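Siroheme decarboxylase (Hydrogenobacter thermophilus, PDB 4CH7) catalyses the decarboxylation of siroheme to 12,18-didecarboxysiroheme, a step in heme d1 biosynthesis. Local coordinates at residues 9-21 with 208-222. Residues are numbered along the deposited sequence; the frame is centred on the assembly and turned at random.
Sequences LKIIQKDIPLVKE and LSALKERGVLRRISA
Asp-15 grips the 208-222 segment with both carboxylate oxygens. Its CG stands anti to the backbone N (chi1 -175°), which turns the carboxylate toward the start of Ile-220: OD1 accepts the backbone N-H of Ile-220 at 2.8 Å, on the anti side and 32° out of the carboxylate plane, while OD2 forms a salt bridge, modelled unusually short, with NZ of Lys-212, arriving from the opposite direction. An aspartate suits this place because its two oxygens can serve a backbone N-H and an ammonium at once; CB and CG meanwhile lie alongside CB of Arg-219, whose side chain slides past the other way. Bent at chi2 and chi3, the Arg-219 chain brings NH2 to the carbonyl O of Gln-13, near the guanidinium plane, in a hydrogen bond whose modelled length is doubtfully short. The backbones are tied by Ile-16 N to Ile-220 O (2.8 Å) and Ala-222 N to Ile-12 O (2.7 Å); the small Ala-222 CB fits against CG1 of Ile-12.

Leu-18 supplies the apolar end. CD2 meets CD1 of Ile-220 at 3.7 Å, the two side chains crossing at about a right angle, and CD1 lies against CB of Leu-208 and, tip to tip, CE of Lys-212. With an alanine here both methyls are gone, and a gap is likely to open between helix 201-213 and Ile-220. Phe-190 also touches Leu-18 and Leu-208. The contact thus joins the two helix-turn-helix family regions, opposite charges meeting beside an apolar patch.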
ATOM      1  N   LEU A   9      20.730   5.711   9.727  1.00 51.65           N
ATOM      2  CA  LEU A   9      19.895   5.388   8.575  1.00 56.15           C
ATOM      3  C   LEU A   9      19.455   3.929   8.615  1.00 56.15           C
ATOM      4  O   LEU A   9      18.293   3.611   8.366  1.00 59.80           O
ATOM      5  CB  LEU A   9      20.659   5.661   7.278  1.00 60.14           C
ATOM      6  CG  LEU A   9      19.996   5.140   6.003  1.00 68.78           C
ATOM      7  CD1 LEU A   9      18.694   5.878   5.751  1.00 71.48           C
ATOM      8  CD2 LEU A   9      20.926   5.246   4.805  1.00 66.36           C
ATOM      9  N   LYS A  10      20.397   3.052   8.943  1.00 48.32           N
ATOM     10  CA  LYS A  10      20.135   1.621   9.041  1.00 51.40           C
ATOM     11  C   LYS A  10      19.157   1.282  10.169  1.00 64.28           C
ATOM     12  O   LYS A  10      18.274   0.439  10.002  1.00 60.50           O
ATOM     13  CB  LYS A  10      21.452   0.864   9.249  1.00 59.60           C
ATOM     14  CG  LYS A  10      21.290  -0.629   9.496  1.00 69.69           C
ATOM     15  CD  LYS A  10      22.606  -1.277   9.899  1.00 68.25           C
ATOM     16  CE  LYS A  10      22.453  -2.782  10.059  1.00 72.91           C
ATOM     17  NZ  LYS A  10      21.438  -3.145  11.087  1.00 73.83           N
ATOM     18  N   ILE A  11      19.310   1.945  11.312  1.00 55.58           N
ATOM     19  CA  ILE A  11      18.568   1.576  12.520  1.00 50.87           C
ATOM     20  C   ILE A  11      17.123   2.087  12.556  1.00 48.73           C
ATOM     21  O   ILE A  11      16.267   1.479  13.197  1.00 50.86           O
ATOM     22  CB  ILE A  11      19.330   2.003  13.811  1.00 49.22           C
ATOM     23  CG1 ILE A  11      18.878   1.168  15.013  1.00 54.38           C
ATOM     24  CG2 ILE A  11      19.166   3.491  14.087  1.00 43.10           C
ATOM     25  CD1 ILE A  11      19.641   1.461  16.294  1.00 46.54           C
ATOM     26  N   ILE A  12      16.850   3.193  11.869  1.00 50.51           N
ATOM     27  CA  ILE A  12      15.499   3.752  11.846  1.00 52.68           C
ATOM     28  C   ILE A  12      14.623   3.082  10.790  1.00 57.99           C
ATOM     29  O   ILE A  12      13.440   3.409  10.643  1.00 51.56           O
ATOM     30  CB  ILE A  12      15.513   5.266  11.601  1.00 45.14           C
ATOM     31  CG1 ILE A  12      16.162   5.590  10.251  1.00 51.09           C
ATOM     32  CG2 ILE A  12      16.234   5.964  12.731  1.00 44.56           C
ATOM     33  CD1 ILE A  12      16.197   7.077   9.924  1.00 43.92           C
ATOM     34  N   GLN A  13      15.218   2.149  10.054  1.00 55.46           N
ATOM     35  CA  GLN A  13      14.478   1.343   9.094  1.00 54.38           C
ATOM     36  C   GLN A  13      14.075   0.029   9.746  1.00 59.71           C
ATOM     37  O   GLN A  13      13.213  -0.691   9.239  1.00 67.10           O
ATOM     38  CB  GLN A  13      15.318   1.089   7.844  1.00 58.40           C
ATOM     39  CG  GLN A  13      15.662   2.351   7.068  1.00 50.19           C
ATOM     40  CD  GLN A  13      16.608   2.091   5.914  1.00 67.31           C
ATOM     41  OE1 GLN A  13      16.273   1.381   4.967  1.00 63.81           O
ATOM     42  NE2 GLN A  13      17.799   2.667   5.987  1.00 54.47           N
ATOM     43  N   LYS A  14      14.709  -0.278  10.875  1.00 52.10           N
ATOM     44  CA  LYS A  14      14.306  -1.411  11.695  1.00 56.90           C
ATOM     45  C   LYS A  14      13.093  -0.997  12.515  1.00 62.56           C
ATOM     46  O   LYS A  14      12.847   0.196  12.703  1.00 61.79           O
ATOM     47  CB  LYS A  14      15.445  -1.840  12.621  1.00 60.27           C
ATOM     48  CG  LYS A  14      16.737  -2.184  11.897  1.00 59.88           C
ATOM     49  CD  LYS A  14      17.755  -2.818  12.833  1.00 63.05           C
ATOM     50  CE  LYS A  14      17.292  -4.178  13.326  1.00 73.12           C
ATOM     51  NZ  LYS A  14      18.376  -4.911  14.045  1.00 80.94           N
ATOM     52  N   ASP A  15      12.326  -1.975  12.990  1.00 63.91           N
ATOM     53  CA  ASP A  15      11.165  -1.685  13.823  1.00 60.28           C
ATOM     54  C   ASP A  15      11.589  -0.920  15.074  1.00 64.00           C
ATOM     55  O   ASP A  15      12.494  -1.341  15.793  1.00 67.11           O
ATOM     56  CB  ASP A  15      10.443  -2.976  14.207  1.00 60.32           C
ATOM     57  CG  ASP A  15       9.164  -2.722  14.982  1.00 66.86           C
ATOM     58  OD1 ASP A  15       8.619  -1.600  14.896  1.00 62.08           O
ATOM     59  OD2 ASP A  15       8.694  -3.652  15.671  1.00 62.89           O
ATOM     60  N   ILE A  16      10.942   0.216  15.308  1.00 60.58           N
ATOM     61  CA  ILE A  16      11.264   1.068  16.443  1.00 57.71           C
ATOM     62  C   ILE A  16      10.481   0.622  17.673  1.00 54.85           C
ATOM     63  O   ILE A  16       9.254   0.531  17.628  1.00 61.45           O
ATOM     64  CB  ILE A  16      10.983   2.542  16.108  1.00 53.53           C
ATOM     65  CG1 ILE A  16      11.870   2.979  14.944  1.00 57.30           C
ATOM     66  CG2 ILE A  16      11.217   3.439  17.310  1.00 53.27           C
ATOM     67  CD1 ILE A  16      11.752   4.432  14.611  1.00 58.71           C
ATOM     68  N   PRO A  17      11.198   0.339  18.778  1.00 48.37           N
ATOM     69  CA  PRO A  17      10.603  -0.287  19.968  1.00 51.98           C
ATOM     70  C   PRO A  17       9.443   0.495  20.572  1.00 45.29           C
ATOM     71  O   PRO A  17       9.483   1.725  20.637  1.00 42.49           O
ATOM     72  CB  PRO A  17      11.773  -0.344  20.961  1.00 50.76           C
ATOM     73  CG  PRO A  17      12.761   0.676  20.474  1.00 53.28           C
ATOM     74  CD  PRO A  17      12.626   0.649  18.978  1.00 53.53           C
ATOM     75  N   LEU A  18       8.418  -0.229  21.011  1.00 45.03           N
ATOM     76  CA  LEU A  18       7.280   0.380  21.681  1.00 44.57           C
ATOM     77  C   LEU A  18       7.608   0.633  23.146  1.00 39.30           C
ATOM     78  O   LEU A  18       7.196  -0.119  24.029  1.00 39.84           O
ATOM     79  CB  LEU A  18       6.045  -0.510  21.549  1.00 43.52           C
ATOM     80  CG  LEU A  18       5.559  -0.727  20.116  1.00 44.37           C
ATOM     81  CD1 LEU A  18       4.501  -1.810  20.060  1.00 51.00           C
ATOM     82  CD2 LEU A  18       5.018   0.567  19.553  1.00 46.94           C
ATOM     83  N   VAL A  19       8.378   1.689  23.388  1.00 35.90           N
ATOM     84  CA  VAL A  19       8.710   2.118  24.737  1.00 38.84           C
ATOM     85  C   VAL A  19       8.449   3.615  24.811  1.00 33.71           C
ATOM     86  O   VAL A  19       8.139   4.238  23.794  1.00 38.41           O
ATOM     87  CB  VAL A  19      10.180   1.815  25.084  1.00 41.25           C
ATOM     88  CG1 VAL A  19      10.472   0.337  24.920  1.00 40.16           C
ATOM     89  CG2 VAL A  19      11.110   2.624  24.207  1.00 37.61           C
ATOM     90  N   LYS A  20       8.569   4.194  26.002  1.00 37.98           N
ATOM     91  CA  LYS A  20       8.295   5.616  26.170  1.00 37.19           C
ATOM     92  C   LYS A  20       9.353   6.481  25.490  1.00 38.38           C
ATOM     93  O   LYS A  20       9.039   7.536  24.941  1.00 39.69           O
ATOM     94  CB  LYS A  20       8.191   5.974  27.651  1.00 40.26           C
ATOM     95  CG  LYS A  20       7.050   5.270  28.371  1.00 41.23           C
ATOM     96  CD  LYS A  20       6.973   5.698  29.825  1.00 42.69           C
ATOM     97  CE  LYS A  20       5.862   4.958  30.552  1.00 50.35           C
ATOM     98  NZ  LYS A  20       5.822   5.308  31.996  1.00 44.34           N
ATOM     99  N   GLU A  21      10.603   6.028  25.525  1.00 37.80           N
ATOM    100  CA  GLU A  21      11.705   6.765  24.914  1.00 39.91           C
ATOM    101  C   GLU A  21      12.481   5.887  23.934  1.00 44.26           C
ATOM    102  O   GLU A  21      13.597   5.456  24.230  1.00 37.79           O
ATOM    103  CB  GLU A  21      12.644   7.322  25.991  1.00 42.87           C
ATOM    104  CG  GLU A  21      11.954   8.222  27.011  1.00 47.52           C
ATOM    105  CD  GLU A  21      12.891   8.717  28.096  1.00 53.77           C
ATOM    106  OE1 GLU A  21      14.122   8.625  27.914  1.00 55.58           O
ATOM    107  OE2 GLU A  21      12.391   9.201  29.131  1.00 52.29           O
ATOM    108  N   LEU A 208      -0.799  -0.779  21.766  1.00 44.17           N
ATOM    109  CA  LEU A 208       0.010  -0.850  20.556  1.00 42.51           C
ATOM    110  C   LEU A 208       0.753  -2.179  20.481  1.00 42.41           C
ATOM    111  O   LEU A 208       0.866  -2.777  19.411  1.00 43.33           O
ATOM    112  CB  LEU A 208       0.989   0.322  20.496  1.00 37.89           C
ATOM    113  CG  LEU A 208       0.343   1.678  20.223  1.00 41.41           C
ATOM    114  CD1 LEU A 208       1.378   2.782  20.197  1.00 38.91           C
ATOM    115  CD2 LEU A 208      -0.418   1.633  18.913  1.00 41.22           C
ATOM    116  N   SER A 209       1.244  -2.643  21.626  1.00 45.09           N
ATOM    117  CA  SER A 209       1.919  -3.931  21.707  1.00 44.16           C
ATOM    118  C   SER A 209       0.977  -5.062  21.310  1.00 52.83           C
ATOM    119  O   SER A 209       1.346  -5.939  20.536  1.00 47.69           O
ATOM    120  CB  SER A 209       2.461  -4.160  23.118  1.00 47.77           C
ATOM    121  OG  SER A 209       3.335  -3.118  23.501  1.00 49.08           O
ATOM    122  N   ALA A 210      -0.245  -5.026  21.835  1.00 47.39           N
ATOM    123  CA  ALA A 210      -1.246  -6.049  21.542  1.00 47.65           C
ATOM    124  C   ALA A 210      -1.600  -6.085  20.058  1.00 45.56           C
ATOM    125  O   ALA A 210      -1.779  -7.158  19.483  1.00 48.98           O
ATOM    126  CB  ALA A 210      -2.491  -5.821  22.380  1.00 42.80           C
ATOM    127  N   LEU A 211      -1.719  -4.907  19.452  1.00 46.56           N
ATOM    128  CA  LEU A 211      -1.970  -4.801  18.020  1.00 48.45           C
ATOM    129  C   LEU A 211      -0.801  -5.377  17.225  1.00 50.40           C
ATOM    130  O   LEU A 211      -0.994  -5.970  16.162  1.00 47.47           O
ATOM    131  CB  LEU A 211      -2.220  -3.345  17.622  1.00 47.33           C
ATOM    132  CG  LEU A 211      -3.527  -2.721  18.105  1.00 51.67           C
ATOM    133  CD1 LEU A 211      -3.597  -1.246  17.762  1.00 48.27           C
ATOM    134  CD2 LEU A 211      -4.706  -3.460  17.506  1.00 57.30           C
ATOM    135  N   LYS A 212       0.412  -5.202  17.747  1.00 53.43           N
ATOM    136  CA  LYS A 212       1.603  -5.750  17.109  1.00 48.64           C
ATOM    137  C   LYS A 212       1.639  -7.269  17.250  1.00 58.19           C
ATOM    138  O   LYS A 212       2.007  -7.979  16.312  1.00 53.75           O
ATOM    139  CB  LYS A 212       2.874  -5.128  17.692  1.00 51.65           C
ATOM    140  CG  LYS A 212       4.145  -5.617  17.018  1.00 54.60           C
ATOM    141  CD  LYS A 212       5.044  -4.467  16.600  1.00 57.87           C
ATOM    142  CE  LYS A 212       6.043  -4.115  17.682  1.00 60.79           C
ATOM    143  NZ  LYS A 212       7.044  -3.115  17.220  1.00 65.27           N
ATOM    144  N   GLU A 213       1.244  -7.760  18.423  1.00 53.97           N
ATOM    145  CA  GLU A 213       1.147  -9.195  18.661  1.00 62.91           C
ATOM    146  C   GLU A 213       0.138  -9.821  17.702  1.00 65.02           C
ATOM    147  O   GLU A 213       0.311 -10.952  17.247  1.00 71.34           O
ATOM    148  CB  GLU A 213       0.717  -9.470  20.102  1.00 64.49           C
ATOM    149  CG  GLU A 213       1.678  -8.959  21.163  1.00 69.85           C
ATOM    150  CD  GLU A 213       0.990  -8.711  22.492  1.00 72.06           C
ATOM    151  OE1 GLU A 213      -0.068  -9.329  22.737  1.00 81.41           O
ATOM    152  OE2 GLU A 213       1.503  -7.894  23.286  1.00 65.90           O
ATOM    153  N   ARG A 214      -0.916  -9.067  17.399  1.00 60.31           N
ATOM    154  CA  ARG A 214      -1.975  -9.539  16.517  1.00 52.05           C
ATOM    155  C   ARG A 214      -1.640  -9.294  15.049  1.00 59.72           C
ATOM    156  O   ARG A 214      -2.359  -9.751  14.159  1.00 60.86           O
ATOM    157  CB  ARG A 214      -3.301  -8.862  16.873  1.00 57.13           C
ATOM    158  CG  ARG A 214      -3.887  -9.304  18.209  1.00 54.50           C
ATOM    159  CD  ARG A 214      -4.870  -8.277  18.751  1.00 55.82           C
ATOM    160  NE  ARG A 214      -5.859  -7.879  17.754  1.00 56.59           N
ATOM    161  CZ  ARG A 214      -6.736  -6.893  17.921  1.00 58.18           C
ATOM    162  NH1 ARG A 214      -6.753  -6.198  19.048  1.00 61.68           N
ATOM    163  NH2 ARG A 214      -7.597  -6.597  16.957  1.00 64.37           N
ATOM    164  N   GLY A 215      -0.549  -8.578  14.794  1.00 54.80           N
ATOM    165  CA  GLY A 215      -0.130  -8.304  13.430  1.00 53.34           C
ATOM    166  C   GLY A 215      -0.836  -7.114  12.809  1.00 58.68           C
ATOM    167  O   GLY A 215      -0.541  -6.735  11.673  1.00 57.07           O
ATOM    168  N   VAL A 216      -1.779  -6.535  13.548  1.00 58.93           N
ATOM    169  CA  VAL A 216      -2.485  -5.337  13.103  1.00 55.40           C
ATOM    170  C   VAL A 216      -1.479  -4.213  12.914  1.00 55.13           C
ATOM    171  O   VAL A 216      -1.541  -3.459  11.937  1.00 58.78           O
ATOM    172  CB  VAL A 216      -3.548  -4.900  14.124  1.00 52.10           C
ATOM    173  CG1 VAL A 216      -4.363  -3.740  13.578  1.00 50.43           C
ATOM    174  CG2 VAL A 216      -4.456  -6.065  14.476  1.00 57.98           C
ATOM    175  N   LEU A 217      -0.555  -4.110  13.864  1.00 53.02           N
ATOM    176  CA  LEU A 217       0.581  -3.209  13.740  1.00 52.29           C
ATOM    177  C   LEU A 217       1.796  -4.011  13.293  1.00 56.90           C
ATOM    178  O   LEU A 217       2.276  -4.876  14.024  1.00 59.69           O
ATOM    179  CB  LEU A 217       0.875  -2.512  15.072  1.00 45.78           C
ATOM    180  CG  LEU A 217       2.047  -1.525  15.086  1.00 54.23           C
ATOM    181  CD1 LEU A 217       1.821  -0.431  14.068  1.00 46.40           C
ATOM    182  CD2 LEU A 217       2.252  -0.930  16.471  1.00 47.25           C
ATOM    183  N   ARG A 218       2.284  -3.731  12.088  1.00 52.84           N
ATOM    184  CA  ARG A 218       3.461  -4.423  11.573  1.00 60.48           C
ATOM    185  C   ARG A 218       4.723  -3.949  12.271  1.00 54.83           C
ATOM    186  O   ARG A 218       5.478  -4.752  12.830  1.00 62.79           O
ATOM    187  CB  ARG A 218       3.610  -4.206  10.068  1.00 52.41           C
ATOM    188  CG  ARG A 218       2.698  -5.061   9.202  1.00 70.62           C
ATOM    189  CD  ARG A 218       3.037  -4.869   7.733  1.00 73.74           C
ATOM    190  NE  ARG A 218       2.203  -5.682   6.856  1.00 79.95           N
ATOM    191  CZ  ARG A 218       1.460  -5.195   5.868  1.00 79.85           C
ATOM    192  NH1 ARG A 218       1.446  -3.893   5.624  1.00 76.60           N
ATOM    193  NH2 ARG A 218       0.734  -6.013   5.118  1.00 83.78           N
ATOM    194  N   ARG A 219       4.936  -2.637  12.236  1.00 48.24           N
ATOM    195  CA  ARG A 219       6.146  -2.030  12.768  1.00 54.55           C
ATOM    196  C   ARG A 219       6.032  -0.515  12.722  1.00 47.57           C
ATOM    197  O   ARG A 219       5.125   0.031  12.094  1.00 55.29           O
ATOM    198  CB  ARG A 219       7.352  -2.468  11.938  1.00 59.83           C
ATOM    199  CG  ARG A 219       7.251  -2.063  10.480  1.00 65.37           C
ATOM    200  CD  ARG A 219       7.941  -3.063   9.569  1.00 73.66           C
ATOM    201  NE  ARG A 219       9.383  -3.103   9.782  1.00 70.21           N
ATOM    202  CZ  ARG A 219      10.242  -2.284   9.184  1.00 80.34           C
ATOM    203  NH1 ARG A 219       9.804  -1.360   8.341  1.00 84.76           N
ATOM    204  NH2 ARG A 219      11.541  -2.386   9.430  1.00 73.74           N
ATOM    205  N   ILE A 220       6.959   0.155  13.396  1.00 44.86           N
ATOM    206  CA  ILE A 220       7.111   1.595  13.269  1.00 46.99           C
ATOM    207  C   ILE A 220       8.499   1.855  12.701  1.00 54.78           C
ATOM    208  O   ILE A 220       9.499   1.514  13.333  1.00 51.71           O
ATOM    209  CB  ILE A 220       6.968   2.299  14.626  1.00 42.43           C
ATOM    210  CG1 ILE A 220       5.576   2.048  15.205  1.00 44.73           C
ATOM    211  CG2 ILE A 220       7.229   3.795  14.492  1.00 49.11           C
ATOM    212  CD1 ILE A 220       5.348   2.682  16.555  1.00 43.60           C
ATOM    213  N   SER A 221       8.567   2.440  11.509  1.00 49.43           N
ATOM    214  CA  SER A 221       9.855   2.635  10.855  1.00 60.83           C
ATOM    215  C   SER A 221       9.871   3.806   9.888  1.00 61.53           C
ATOM    216  O   SER A 221       8.826   4.319   9.491  1.00 55.62           O
ATOM    217  CB  SER A 221      10.270   1.369  10.102  1.00 58.22           C
ATOM    218  OG  SER A 221      10.607   0.325  10.995  1.00 68.93           O
ATOM    219  N   ALA A 222      11.078   4.222   9.524  1.00 56.92           N
ATOM    220  CA  ALA A 222      11.277   5.137   8.412  1.00 60.07           C
ATOM    221  C   ALA A 222      11.462   4.287   7.163  1.00 64.78           C
ATOM    222  O   ALA A 222      12.016   3.190   7.240  1.00 69.86           O
ATOM    223  CB  ALA A 222      12.497   6.000   8.650  1.00 60.05           C
TER